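Local coordinates for Trm112p-like protein (Encephalitozoon cuniculi, PDB 3Q87) that binds zinc and probably acts as an activator of methyltransferases, here partnering Mtq2 in the complex responsible for methylating the translation termination factor eRF1, at residues A[21-27]-A[55-60]; A[27-32]-A[63-67]; A[37-41]-A[86-91]; A[94-100]-A[110-116]; A[104-110]-A[121-125]. Residue numbers count along the deposited sequence, not the author numbering.

In this small zinc protein, interaction 1 ties the sheet to a helix, while interactions 4 and 5 build the sheet and its zinc end. Interactions 1 and 2 share A27 and strand 26-29, with centres 12 Å apart, while interaction 3 adjoins both: L56 CD1 meets L90 CD2 at 3.7 Å, and R66 CD approaches E88 O at 2.9 Å. Interaction 4 pairs with interaction 1 across the sheet (E23 O to S99 N, 2.7 Å) and shares P110 with interaction 5, the one contact that holds a zinc ligand, C105. Interactions 2 and 3 each lie about 26 Å from interaction 5, centre to centre. Interactions 3, 4 and 5 all also reach the methylase subunit.

Interaction 1 (A[21-27]-A[55-60]); sequences ILECEKA and SLVNSL
L22 lies against one flank of the helix end, its CB 4.4 Å from L56 CD2 and its CD1 3.5 Å from S59 CB and 4.2 Å from L60 CG. Its backbone belongs to extended strand 21-24, which runs nearly parallel to helical residues 55-59: the axes approach to 7.9 Å and cross at -17°, with the I21 and S55 CA atoms 7.0 Å apart. L22 (chi1 t) and C24 (chi1 t) direct their CB atoms toward the helix, whereas E23 between them points away, as expected along a strand. C24 SG packs on L60 CD2 at 3.5 Å, and A27 CB reaches the same L60 CD2 at 4.1 Å. L60 (phi/psi -106/21) is the first residue to leave the helical conformation.

The polar link is made by S59, whose m rotamer brings OG to donate a short hydrogen bond to L22 O, 2.5 Å. A water bridges L22 N (2.8 Å), S59 OG (2.7 Å) and S55 OG (2.9 Å); a second joins C24 N (2.9 Å) to S59 O (2.8 Å). Backbone groups on the strand's open edge are thus met by serine and water instead of another strand.

Beyond C24 the chain turns at a classic beta bulge, E25 and K26 both facing E97. Strand 98-102 flanks L22 through L100, and helix 84-91 packs F89 on L56 and L60.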
# COMPACT_ATOMS: atom_id res chain seq x y z
N ILE A 21 -7.83 -0.69 15.94
CA ILE A 21 -8.12 -1.92 16.69
C ILE A 21 -8.86 -2.92 15.82
O ILE A 21 -9.84 -2.60 15.17
CB ILE A 21 -8.94 -1.64 17.97
CG1 ILE A 21 -8.27 -0.55 18.80
CG2 ILE A 21 -9.09 -2.92 18.79
CD1 ILE A 21 -6.83 -0.86 19.16
N LEU A 22 -8.37 -4.16 15.83
CA LEU A 22 -8.89 -5.22 14.99
C LEU A 22 -10.04 -5.96 15.66
O LEU A 22 -9.95 -6.36 16.82
CB LEU A 22 -7.76 -6.22 14.68
CG LEU A 22 -7.86 -7.29 13.59
CD1 LEU A 22 -8.05 -8.64 14.20
CD2 LEU A 22 -8.94 -7.02 12.53
N GLU A 23 -11.14 -6.11 14.92
CA GLU A 23 -12.17 -7.07 15.27
C GLU A 23 -12.22 -8.13 14.18
O GLU A 23 -12.30 -7.82 13.00
CB GLU A 23 -13.53 -6.39 15.40
CG GLU A 23 -14.69 -7.34 15.18
CD GLU A 23 -15.82 -7.11 16.15
OE1 GLU A 23 -16.99 -7.08 15.71
OE2 GLU A 23 -15.53 -6.94 17.36
N CYS A 24 -12.17 -9.39 14.60
CA CYS A 24 -12.02 -10.49 13.67
C CYS A 24 -13.22 -11.43 13.67
O CYS A 24 -13.44 -12.15 14.64
CB CYS A 24 -10.75 -11.26 14.02
SG CYS A 24 -10.35 -12.59 12.89
N GLU A 25 -14.01 -11.41 12.60
CA GLU A 25 -15.07 -12.40 12.47
C GLU A 25 -14.48 -13.74 12.05
O GLU A 25 -14.69 -14.76 12.71
CB GLU A 25 -16.15 -11.95 11.49
CG GLU A 25 -17.43 -12.77 11.59
CD GLU A 25 -17.98 -12.82 13.02
OE1 GLU A 25 -18.36 -11.75 13.55
OE2 GLU A 25 -18.03 -13.92 13.61
N LYS A 26 -13.71 -13.77 10.96
CA LYS A 26 -13.02 -15.00 10.64
C LYS A 26 -11.62 -14.81 10.04
O LYS A 26 -11.37 -13.88 9.28
CB LYS A 26 -13.88 -15.92 9.78
CG LYS A 26 -14.16 -15.43 8.39
CD LYS A 26 -14.53 -16.60 7.48
CE LYS A 26 -13.42 -17.65 7.42
NZ LYS A 26 -13.51 -18.48 6.17
N ALA A 27 -10.73 -15.72 10.42
CA ALA A 27 -9.33 -15.68 10.04
C ALA A 27 -8.85 -17.07 9.65
O ALA A 27 -9.28 -18.05 10.24
CB ALA A 27 -8.49 -15.15 11.18
N SER A 55 -2.64 -6.03 21.47
CA SER A 55 -3.94 -5.72 20.88
C SER A 55 -4.36 -6.79 19.86
O SER A 55 -5.49 -7.27 19.87
CB SER A 55 -3.89 -4.34 20.22
OG SER A 55 -5.16 -3.97 19.70
N LEU A 56 -3.45 -7.13 18.96
CA LEU A 56 -3.70 -8.18 17.98
C LEU A 56 -3.98 -9.53 18.64
O LEU A 56 -4.91 -10.24 18.25
CB LEU A 56 -2.52 -8.32 17.02
CG LEU A 56 -2.47 -7.27 15.91
CD1 LEU A 56 -1.11 -7.29 15.20
CD2 LEU A 56 -3.61 -7.51 14.94
N VAL A 57 -3.18 -9.89 19.64
CA VAL A 57 -3.35 -11.20 20.27
C VAL A 57 -4.74 -11.31 20.89
O VAL A 57 -5.40 -12.35 20.79
CB VAL A 57 -2.26 -11.48 21.31
CG1 VAL A 57 -2.76 -12.49 22.34
CG2 VAL A 57 -1.01 -12.00 20.62
N ASN A 58 -5.19 -10.22 21.50
CA ASN A 58 -6.54 -10.14 22.05
C ASN A 58 -7.61 -10.24 20.97
O ASN A 58 -8.60 -10.94 21.13
CB ASN A 58 -6.72 -8.84 22.82
CG ASN A 58 -8.02 -8.80 23.57
OD1 ASN A 58 -8.44 -9.80 24.15
ND2 ASN A 58 -8.68 -7.65 23.55
N SER A 59 -7.41 -9.52 19.86
CA SER A 59 -8.36 -9.56 18.76
C SER A 59 -8.49 -10.95 18.16
O SER A 59 -9.56 -11.34 17.67
CB SER A 59 -7.94 -8.56 17.66
OG SER A 59 -8.01 -7.23 18.14
N LEU A 60 -7.41 -11.72 18.19
CA LEU A 60 -7.41 -13.03 17.55
C LEU A 60 -7.47 -14.19 18.54
O LEU A 60 -7.13 -15.32 18.18
CB LEU A 60 -6.20 -13.17 16.64
CG LEU A 60 -6.22 -12.28 15.40
CD1 LEU A 60 -4.81 -12.07 14.89
CD2 LEU A 60 -7.12 -12.89 14.33
O HOH W 1 -6.30 -5.28 17.43
O HOH W 2 -11.99 -10.06 17.46

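Interaction 2 (A[27-32]-A[63-67]); sequences AESNDV and FHGRE
R66 and F63, with S29 opposite them, make most of this contact between the end of strand 26-29, with the extended chain after it, and an irregular loop. The backbones come nearest at S29 and G65, CA to CA 5.5 Å; the CA atoms of A27 and F63 stand 6.9 Å apart.

F63 (chi1 t, chi2 84°) lays its ring along the strand: CD1 lies 3.8 Å from A27 CB, CE1 3.3 Å from A27 O, and S29 N approaches the ring edge, 3.8 Å from CZ. G65 (phi/psi -66/-26) fits beneath the ring because it has no side chain; a CB there would fall 2.3 Å from F63 CZ. R66, on extended backbone (-155/157) with chi1 -142°, between wells, chi2 t and chi3 m, spans S29, N30 and V32. Its NH2 is 3.9 Å from S29 CB (chi1 p) and 2.8 Å from N30 O, while NH1 sits 3.7 Å from V32 CG2.

This is a surface meeting of a strand end with the connection between helices 42-59 and 70-78. Strand 93-96 lies alongside, with I93 touching both F63 and R66; G92 O accepts a weak hydrogen bond from R66 NE, and V32 leans on helix 84-91.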
# COMPACT_ATOMS: atom_id res chain seq x y z
N ALA A 27 -10.73 -15.72 10.42
CA ALA A 27 -9.33 -15.68 10.04
C ALA A 27 -8.85 -17.07 9.65
O ALA A 27 -9.28 -18.05 10.24
CB ALA A 27 -8.49 -15.15 11.18
N GLU A 28 -7.94 -17.13 8.68
CA GLU A 28 -7.36 -18.39 8.24
C GLU A 28 -5.85 -18.37 8.41
O GLU A 28 -5.23 -17.30 8.42
CB GLU A 28 -7.73 -18.66 6.78
CG GLU A 28 -9.22 -18.85 6.55
CD GLU A 28 -9.60 -19.04 5.09
OE1 GLU A 28 -8.84 -18.58 4.21
OE2 GLU A 28 -10.67 -19.63 4.81
N SER A 29 -5.24 -19.53 8.59
CA SER A 29 -3.80 -19.58 8.69
C SER A 29 -3.24 -19.56 7.27
O SER A 29 -3.89 -20.04 6.34
CB SER A 29 -3.33 -20.82 9.45
OG SER A 29 -3.33 -21.96 8.60
N ASN A 30 -2.07 -18.95 7.11
CA ASN A 30 -1.42 -18.85 5.81
C ASN A 30 0.01 -19.34 5.93
O ASN A 30 0.68 -19.08 6.94
CB ASN A 30 -1.42 -17.40 5.29
CG ASN A 30 -2.62 -17.07 4.42
OD1 ASN A 30 -3.62 -17.79 4.41
ND2 ASN A 30 -2.53 -15.98 3.67
N ASP A 31 0.48 -20.04 4.90
CA ASP A 31 1.85 -20.53 4.85
C ASP A 31 2.89 -19.42 4.92
O ASP A 31 2.83 -18.46 4.15
CB ASP A 31 2.06 -21.34 3.57
CG ASP A 31 1.95 -22.83 3.79
OD1 ASP A 31 1.51 -23.23 4.89
OD2 ASP A 31 2.32 -23.60 2.87
N VAL A 32 3.85 -19.56 5.83
CA VAL A 32 4.98 -18.63 5.89
C VAL A 32 6.26 -19.25 5.34
O VAL A 32 6.22 -20.19 4.54
CB VAL A 32 5.24 -18.14 7.33
CG1 VAL A 32 4.30 -16.99 7.69
CG2 VAL A 32 5.11 -19.29 8.33
N PHE A 63 -8.91 -17.35 17.51
CA PHE A 63 -8.25 -18.01 16.40
C PHE A 63 -7.05 -18.82 16.88
O PHE A 63 -6.12 -18.27 17.47
CB PHE A 63 -7.81 -17.00 15.35
CG PHE A 63 -6.94 -17.58 14.27
CD1 PHE A 63 -7.52 -18.22 13.17
CD2 PHE A 63 -5.56 -17.50 14.34
CE1 PHE A 63 -6.72 -18.75 12.16
CE2 PHE A 63 -4.76 -18.02 13.34
CZ PHE A 63 -5.35 -18.65 12.24
N HIS A 64 -7.06 -20.12 16.61
CA HIS A 64 -6.03 -20.99 17.15
C HIS A 64 -5.08 -21.53 16.09
O HIS A 64 -4.25 -22.40 16.38
CB HIS A 64 -6.68 -22.12 17.94
CG HIS A 64 -7.84 -21.66 18.78
ND1 HIS A 64 -7.67 -21.01 19.98
CD2 HIS A 64 -9.17 -21.74 18.57
CE1 HIS A 64 -8.85 -20.71 20.48
NE2 HIS A 64 -9.78 -21.15 19.65
N GLY A 65 -5.18 -21.02 14.87
CA GLY A 65 -4.33 -21.47 13.79
C GLY A 65 -2.87 -21.11 14.02
O GLY A 65 -1.97 -21.77 13.51
N ARG A 66 -2.66 -20.05 14.79
CA ARG A 66 -1.32 -19.60 15.14
C ARG A 66 -1.42 -18.84 16.46
O ARG A 66 -2.50 -18.37 16.81
CB ARG A 66 -0.76 -18.71 14.04
CG ARG A 66 0.72 -18.92 13.77
CD ARG A 66 1.14 -18.24 12.48
NE ARG A 66 0.54 -18.86 11.30
CZ ARG A 66 1.16 -19.74 10.51
NH1 ARG A 66 2.40 -20.12 10.78
NH2 ARG A 66 0.53 -20.25 9.46
N GLU A 67 -0.33 -18.74 17.20
CA GLU A 67 -0.40 -18.18 18.54
C GLU A 67 0.87 -17.46 19.01
O GLU A 67 1.98 -17.81 18.60
CB GLU A 67 -0.78 -19.27 19.55
CG GLU A 67 -1.98 -20.12 19.14
CD GLU A 67 -2.76 -20.66 20.33
OE1 GLU A 67 -2.13 -21.06 21.33
OE2 GLU A 67 -4.02 -20.68 20.26

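Interaction 3 (A[37-41]-A[86-91]); sequences VKIFN and IKEFLF
Residues 37-41 form an extended but irregular chain, with phi between -78° and -131° and positive psi, that passes the C-terminal turns of helix 84-91; the closest CA pair, K38 and K87, is 7.3 Å apart. It is a loop-on-helix contact joined by a CH-pi interaction, in the helical part of the Trm112 fold and beside the methyltransferase partner. Within the helix, L90 N bonds to I86 O at 2.8 Å and F91 N to K87 O at 2.8 Å, presenting I86, K87, L90 and F91 to the passing chain.

F40 (chi1 p, chi2 -73°) packs on this helix face: its CZ is 3.8 Å from I86 CG2, CD2 3.7 Å from L90 CD1, CE1 3.9 Å from K87 CG, and CB 3.9 Å from F91 CE2. F76 of helix 70-78 also packs on F40. F91 (chi1 m, chi2 -91°) has I39 O at its ring edge, 3.5 Å from CZ, and stacks with F4. I39 N donates a hydrogen bond to T46 OG1 of the methylase chain, and F91 packs on that same threonine, so both segments also face that chain.

K87 (chi1 m, then t, t, m) returns its NZ to K38 O at 2.6 Å, a hydrogen bond from the helix to the loop backbone. K38 (chi1 m) brings CD 3.5 Å from F91 CB, and its CB sits 3.7 Å above the centroid of the F91 ring, 5° off its normal.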
# COMPACT_ATOMS: atom_id res chain seq x y z
N VAL A 37 9.88 -12.42 0.67
CA VAL A 37 10.27 -11.29 1.50
C VAL A 37 9.19 -10.83 2.49
O VAL A 37 8.07 -10.44 2.11
CB VAL A 37 10.71 -10.13 0.61
CG1 VAL A 37 11.51 -9.12 1.42
CG2 VAL A 37 11.55 -10.67 -0.54
N LYS A 38 9.55 -10.86 3.77
CA LYS A 38 8.64 -10.48 4.84
C LYS A 38 9.27 -9.39 5.67
O LYS A 38 9.87 -9.65 6.70
CB LYS A 38 8.33 -11.68 5.74
CG LYS A 38 7.32 -12.66 5.16
CD LYS A 38 7.01 -13.79 6.14
CE LYS A 38 7.94 -14.97 5.95
NZ LYS A 38 7.61 -15.70 4.69
N ILE A 39 9.15 -8.15 5.21
CA ILE A 39 9.65 -7.02 5.95
C ILE A 39 8.47 -6.32 6.64
O ILE A 39 7.44 -6.09 6.02
CB ILE A 39 10.34 -6.06 5.00
CG1 ILE A 39 11.42 -6.81 4.22
CG2 ILE A 39 10.94 -4.89 5.76
CD1 ILE A 39 12.15 -5.95 3.26
N PHE A 40 8.63 -6.03 7.93
CA PHE A 40 7.62 -5.24 8.66
C PHE A 40 8.20 -4.07 9.46
O PHE A 40 9.41 -3.98 9.65
CB PHE A 40 6.73 -6.13 9.53
CG PHE A 40 7.42 -6.73 10.74
CD1 PHE A 40 8.35 -7.76 10.59
CD2 PHE A 40 7.11 -6.29 12.02
CE1 PHE A 40 8.98 -8.32 11.70
CE2 PHE A 40 7.73 -6.85 13.14
CZ PHE A 40 8.67 -7.87 12.98
N ASN A 41 7.33 -3.17 9.90
CA ASN A 41 7.72 -1.98 10.64
C ASN A 41 7.84 -2.29 12.12
O ASN A 41 6.92 -2.04 12.91
CB ASN A 41 6.71 -0.87 10.38
CG ASN A 41 6.45 -0.67 8.91
OD1 ASN A 41 7.26 -0.06 8.21
ND2 ASN A 41 5.35 -1.21 8.42
N ILE A 86 7.31 -13.62 15.70
CA ILE A 86 6.53 -12.44 15.36
C ILE A 86 6.11 -12.47 13.89
O ILE A 86 4.93 -12.37 13.56
CB ILE A 86 7.31 -11.15 15.69
CG1 ILE A 86 7.75 -11.17 17.16
CG2 ILE A 86 6.48 -9.91 15.40
CD1 ILE A 86 6.63 -11.46 18.14
N LYS A 87 7.10 -12.61 13.00
CA LYS A 87 6.86 -12.73 11.56
C LYS A 87 5.80 -13.78 11.27
O LYS A 87 4.95 -13.61 10.40
CB LYS A 87 8.13 -13.16 10.84
CG LYS A 87 9.13 -12.07 10.50
CD LYS A 87 10.35 -12.72 9.84
CE LYS A 87 11.51 -11.77 9.65
NZ LYS A 87 11.39 -10.92 8.43
N GLU A 88 5.88 -14.90 11.98
CA GLU A 88 4.97 -16.00 11.76
C GLU A 88 3.54 -15.59 12.12
O GLU A 88 2.58 -15.97 11.46
CB GLU A 88 5.42 -17.19 12.60
CG GLU A 88 4.71 -18.50 12.33
CD GLU A 88 5.34 -19.67 13.07
OE1 GLU A 88 6.59 -19.74 13.11
OE2 GLU A 88 4.59 -20.50 13.62
N PHE A 89 3.41 -14.80 13.18
CA PHE A 89 2.10 -14.31 13.59
C PHE A 89 1.62 -13.22 12.62
O PHE A 89 0.46 -13.21 12.21
CB PHE A 89 2.17 -13.77 15.03
CG PHE A 89 0.84 -13.34 15.60
CD1 PHE A 89 -0.05 -14.28 16.10
CD2 PHE A 89 0.51 -11.99 15.69
CE1 PHE A 89 -1.26 -13.89 16.65
CE2 PHE A 89 -0.70 -11.59 16.24
CZ PHE A 89 -1.59 -12.54 16.72
N LEU A 90 2.51 -12.32 12.25
CA LEU A 90 2.11 -11.13 11.49
C LEU A 90 1.92 -11.41 10.00
O LEU A 90 1.18 -10.70 9.31
CB LEU A 90 3.10 -9.99 11.72
CG LEU A 90 3.16 -9.39 13.13
CD1 LEU A 90 4.26 -8.34 13.25
CD2 LEU A 90 1.81 -8.78 13.55
N PHE A 91 2.57 -12.46 9.51
CA PHE A 91 2.51 -12.80 8.10
C PHE A 91 1.80 -14.12 7.88
O PHE A 91 1.42 -14.44 6.77
CB PHE A 91 3.92 -12.89 7.50
CG PHE A 91 4.57 -11.55 7.27
CD1 PHE A 91 4.42 -10.88 6.06
CD2 PHE A 91 5.31 -10.94 8.28
CE1 PHE A 91 5.00 -9.64 5.85
CE2 PHE A 91 5.89 -9.70 8.08
CZ PHE A 91 5.74 -9.05 6.86

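Interaction 4 (A[94-100]-A[110-116]); sequences DVVEGSL and PIKGSIV
Residues 98-99 pair with 110-111 in the antiparallel beta hairpin of strands 98-102 and 108-112. G98 and I111 form the hydrogen-bonded pair, CA to CA 4.8 Å: G98 N donates to I111 O at 3.0 Å and I111 N to G98 O at 2.8 Å. S99 and P110 follow as a non-hydrogen-bonded pair, CA to CA 4.4 Å, so toward this partner the missing amide proton costs nothing.

A type I' turn from K112 to I115 joins 108-112 to 115-117, closed by K112 N to I115 O (3.0 Å) and I115 N to K112 O (3.2 Å). G113 (61/39) and S114 (72/-9) occupy its corners; their amides bond to the first segment, S114 N to V96 O at 2.9 Å and G113 N to E97 OE2 at 3.1 Å. S114 OG (chi1 m) donates to D94 OD2 at 2.7 Å, while D94 OD1 receives M1 N.

I111 (m, t) places CD1 3.8 Å from L100 CG and CG2 4.1 Å from V95 CG1.

V96 and E97 form a classic beta bulge facing K26, where the chain passes into the four-stranded sheet. Strand 20-24 flanks 98-102, and V116 pairs in parallel with a strand of the methylase chain.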
# COMPACT_ATOMS: atom_id res chain seq x y z
N ASP A 94 -4.29 -14.56 8.08
CA ASP A 94 -5.04 -13.68 7.21
C ASP A 94 -6.47 -13.49 7.72
O ASP A 94 -7.24 -14.45 7.80
CB ASP A 94 -5.07 -14.25 5.79
CG ASP A 94 -5.82 -13.35 4.83
OD1 ASP A 94 -5.47 -12.15 4.74
OD2 ASP A 94 -6.76 -13.85 4.16
N VAL A 95 -6.81 -12.26 8.07
CA VAL A 95 -8.17 -11.96 8.47
C VAL A 95 -8.99 -11.81 7.20
O VAL A 95 -8.72 -10.92 6.39
CB VAL A 95 -8.26 -10.65 9.30
CG1 VAL A 95 -9.70 -10.36 9.69
CG2 VAL A 95 -7.39 -10.74 10.53
N VAL A 96 -9.97 -12.69 7.00
CA VAL A 96 -10.78 -12.60 5.80
C VAL A 96 -12.01 -11.73 6.07
O VAL A 96 -12.45 -10.98 5.21
CB VAL A 96 -11.18 -13.99 5.22
CG1 VAL A 96 -10.00 -14.97 5.29
CG2 VAL A 96 -12.34 -14.55 5.97
N GLU A 97 -12.54 -11.81 7.29
CA GLU A 97 -13.73 -11.05 7.66
C GLU A 97 -13.53 -10.38 9.02
O GLU A 97 -13.12 -11.03 9.97
CB GLU A 97 -14.96 -11.95 7.71
CG GLU A 97 -15.26 -12.68 6.40
CD GLU A 97 -15.82 -11.76 5.31
OE1 GLU A 97 -16.49 -10.76 5.66
OE2 GLU A 97 -15.59 -12.06 4.12
N GLY A 98 -13.79 -9.08 9.09
CA GLY A 98 -13.61 -8.36 10.33
C GLY A 98 -13.64 -6.86 10.14
O GLY A 98 -14.29 -6.35 9.22
N SER A 99 -12.93 -6.14 11.01
CA SER A 99 -12.97 -4.68 11.01
C SER A 99 -11.74 -4.08 11.67
O SER A 99 -11.11 -4.70 12.54
CB SER A 99 -14.20 -4.20 11.78
OG SER A 99 -15.34 -4.17 10.94
N LEU A 100 -11.42 -2.86 11.26
CA LEU A 100 -10.40 -2.06 11.93
C LEU A 100 -11.06 -0.78 12.42
O LEU A 100 -11.72 -0.10 11.65
CB LEU A 100 -9.27 -1.72 10.96
CG LEU A 100 -8.47 -2.90 10.41
CD1 LEU A 100 -7.48 -2.42 9.37
CD2 LEU A 100 -7.76 -3.66 11.54
N PRO A 110 -14.11 -1.77 7.28
CA PRO A 110 -14.48 -3.18 7.21
C PRO A 110 -13.37 -3.98 6.52
O PRO A 110 -12.65 -3.45 5.69
CB PRO A 110 -15.73 -3.18 6.33
CG PRO A 110 -16.24 -1.76 6.38
CD PRO A 110 -15.01 -0.91 6.49
N ILE A 111 -13.24 -5.24 6.90
CA ILE A 111 -12.37 -6.17 6.20
C ILE A 111 -13.31 -7.21 5.62
O ILE A 111 -14.04 -7.88 6.35
CB ILE A 111 -11.35 -6.81 7.17
CG1 ILE A 111 -10.41 -5.74 7.74
CG2 ILE A 111 -10.56 -7.92 6.48
CD1 ILE A 111 -9.63 -6.19 8.97
N LYS A 112 -13.32 -7.32 4.29
CA LYS A 112 -14.29 -8.16 3.60
C LYS A 112 -13.59 -8.97 2.50
O LYS A 112 -13.03 -8.40 1.57
CB LYS A 112 -15.39 -7.27 3.01
CG LYS A 112 -16.44 -8.00 2.19
CD LYS A 112 -17.35 -7.00 1.48
CE LYS A 112 -18.19 -7.66 0.39
NZ LYS A 112 -18.93 -6.64 -0.42
N GLY A 113 -13.60 -10.29 2.62
CA GLY A 113 -12.86 -11.12 1.69
C GLY A 113 -11.36 -10.85 1.70
O GLY A 113 -10.72 -10.84 0.65
N SER A 114 -10.81 -10.61 2.90
CA SER A 114 -9.40 -10.26 3.09
C SER A 114 -8.98 -8.85 2.62
O SER A 114 -7.87 -8.42 2.89
CB SER A 114 -8.49 -11.31 2.45
OG SER A 114 -8.83 -12.58 2.95
N ILE A 115 -9.86 -8.15 1.93
CA ILE A 115 -9.52 -6.79 1.50
C ILE A 115 -9.89 -5.77 2.58
O ILE A 115 -10.98 -5.85 3.16
CB ILE A 115 -10.25 -6.43 0.22
CG1 ILE A 115 -9.87 -7.42 -0.89
CG2 ILE A 115 -9.93 -5.00 -0.18
CD1 ILE A 115 -10.87 -7.46 -2.06
N VAL A 116 -8.99 -4.83 2.85
CA VAL A 116 -9.29 -3.73 3.77
C VAL A 116 -9.97 -2.58 3.03
O VAL A 116 -9.44 -2.03 2.07
CB VAL A 116 -8.04 -3.20 4.48
CG1 VAL A 116 -8.43 -2.07 5.48
CG2 VAL A 116 -7.29 -4.34 5.20

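Interaction 5 (A[104-110]-A[121-125]); sequences MCGLIYP and TVESK. With ZN (zinc ion), chain C.
Backbone hydrogen bonds set the register of the C-terminal tail, which runs roughly antiparallel to 104-110. I108 and V122 form a single antiparallel hydrogen-bonded bridge, I108 N to V122 O at 2.8 Å and V122 N to I108 O at 3.1 Å; G106 lies across from S124, CA to CA 5.2 Å.

Side-chain donors continue the line: S124 OG (chi1 p) bonds to G106 O at 2.8 Å, and the extended K125 sends NZ to M104 O at 2.7 Å. Positive phi favours glycine at G106 (73/3), and a CB there would clash with K125 CG and S124 OG as they stand. A water ties C105 O (2.8 Å), E123 OE1 (2.7 Å) and K125 N (2.9 Å), while E123 OE2 makes a salt bridge with R13.

Metal coordination involves the first segment through C105. Its SG binds zinc at 2.3 Å, with C11, C14 and C102 completing the site, and accepts L107 N at 3.4 Å, as in the zinc knuckles of zinc-ribbon folds.

Among apolar contacts, I108 CB lies 3.7 Å from V122 CB, P110 CG 4.2 Å from V122 CG2, and T121 CG2 3.7 Å from Y109 CD1 at the edge of a ring whose OH bonds to K10 O.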
# COMPACT_ATOMS: atom_id res chain seq x y z
N MET A 104 -9.40 6.68 18.31
CA MET A 104 -9.66 8.08 18.65
C MET A 104 -10.99 8.61 18.12
O MET A 104 -11.72 9.28 18.86
CB MET A 104 -8.51 8.99 18.21
CG MET A 104 -7.20 8.72 18.94
SD MET A 104 -7.23 9.17 20.69
CE MET A 104 -7.70 10.90 20.54
N CYS A 105 -11.31 8.34 16.86
CA CYS A 105 -12.54 8.88 16.29
C CYS A 105 -13.58 7.80 16.01
O CYS A 105 -14.69 8.11 15.61
CB CYS A 105 -12.24 9.65 15.01
SG CYS A 105 -11.91 8.55 13.62
N GLY A 106 -13.22 6.53 16.23
CA GLY A 106 -14.15 5.44 15.99
C GLY A 106 -14.45 5.07 14.54
O GLY A 106 -15.29 4.22 14.28
N LEU A 107 -13.80 5.72 13.58
CA LEU A 107 -13.94 5.35 12.18
C LEU A 107 -13.64 3.86 11.97
O LEU A 107 -12.67 3.33 12.52
CB LEU A 107 -13.01 6.19 11.30
CG LEU A 107 -13.14 6.01 9.79
CD1 LEU A 107 -14.41 6.72 9.32
CD2 LEU A 107 -11.93 6.56 9.07
N ILE A 108 -14.46 3.20 11.16
CA ILE A 108 -14.35 1.77 10.92
C ILE A 108 -14.00 1.44 9.47
O ILE A 108 -14.69 1.89 8.55
CB ILE A 108 -15.68 1.05 11.16
CG1 ILE A 108 -16.20 1.28 12.58
CG2 ILE A 108 -15.55 -0.42 10.85
CD1 ILE A 108 -15.39 0.61 13.61
N TYR A 109 -12.95 0.64 9.29
CA TYR A 109 -12.61 0.03 8.01
C TYR A 109 -13.05 -1.44 8.02
O TYR A 109 -12.44 -2.28 8.67
CB TYR A 109 -11.10 0.06 7.78
CG TYR A 109 -10.41 1.41 7.67
CD1 TYR A 109 -11.10 2.55 7.25
CD2 TYR A 109 -9.06 1.53 7.94
CE1 TYR A 109 -10.46 3.76 7.14
CE2 TYR A 109 -8.39 2.75 7.83
CZ TYR A 109 -9.09 3.85 7.42
OH TYR A 109 -8.44 5.04 7.30
N PRO A 110 -14.11 -1.77 7.28
CA PRO A 110 -14.48 -3.18 7.21
C PRO A 110 -13.37 -3.98 6.52
O PRO A 110 -12.65 -3.45 5.69
CB PRO A 110 -15.73 -3.18 6.33
CG PRO A 110 -16.24 -1.76 6.38
CD PRO A 110 -15.01 -0.91 6.49
N THR A 121 -16.59 3.60 4.57
CA THR A 121 -16.36 3.41 5.99
C THR A 121 -17.65 3.41 6.81
O THR A 121 -18.72 3.74 6.31
CB THR A 121 -15.44 4.51 6.53
OG1 THR A 121 -15.97 5.79 6.16
CG2 THR A 121 -14.06 4.35 5.94
N VAL A 122 -17.52 3.02 8.07
CA VAL A 122 -18.63 3.04 9.02
C VAL A 122 -18.22 3.91 10.21
O VAL A 122 -17.06 3.95 10.58
CB VAL A 122 -18.92 1.61 9.53
CG1 VAL A 122 -20.18 1.58 10.36
CG2 VAL A 122 -19.04 0.64 8.37
N GLU A 123 -19.19 4.61 10.80
CA GLU A 123 -18.96 5.33 12.05
C GLU A 123 -19.41 4.49 13.24
O GLU A 123 -20.41 3.78 13.16
CB GLU A 123 -19.75 6.63 12.06
CG GLU A 123 -19.41 7.58 10.93
CD GLU A 123 -17.98 8.07 11.00
OE1 GLU A 123 -17.39 8.04 12.10
OE2 GLU A 123 -17.45 8.49 9.95
N SER A 124 -18.70 4.59 14.36
CA SER A 124 -19.07 3.81 15.53
C SER A 124 -19.28 4.70 16.73
O SER A 124 -19.72 4.23 17.78
CB SER A 124 -17.98 2.78 15.85
OG SER A 124 -16.83 3.40 16.41
N LYS A 125 -18.94 5.97 16.59
CA LYS A 125 -19.13 6.92 17.69
C LYS A 125 -20.37 7.79 17.45
O LYS A 125 -21.17 7.52 16.55
CB LYS A 125 -17.87 7.78 17.91
CG LYS A 125 -16.71 7.00 18.54
CD LYS A 125 -15.66 7.94 19.12
CE LYS A 125 -14.52 7.17 19.76
NZ LYS A 125 -13.53 8.08 20.42
OXT LYS A 125 -20.61 8.77 18.18
ZN ZN C . -9.58 8.40 13.59
O HOH W 3 -17.11 7.11 14.64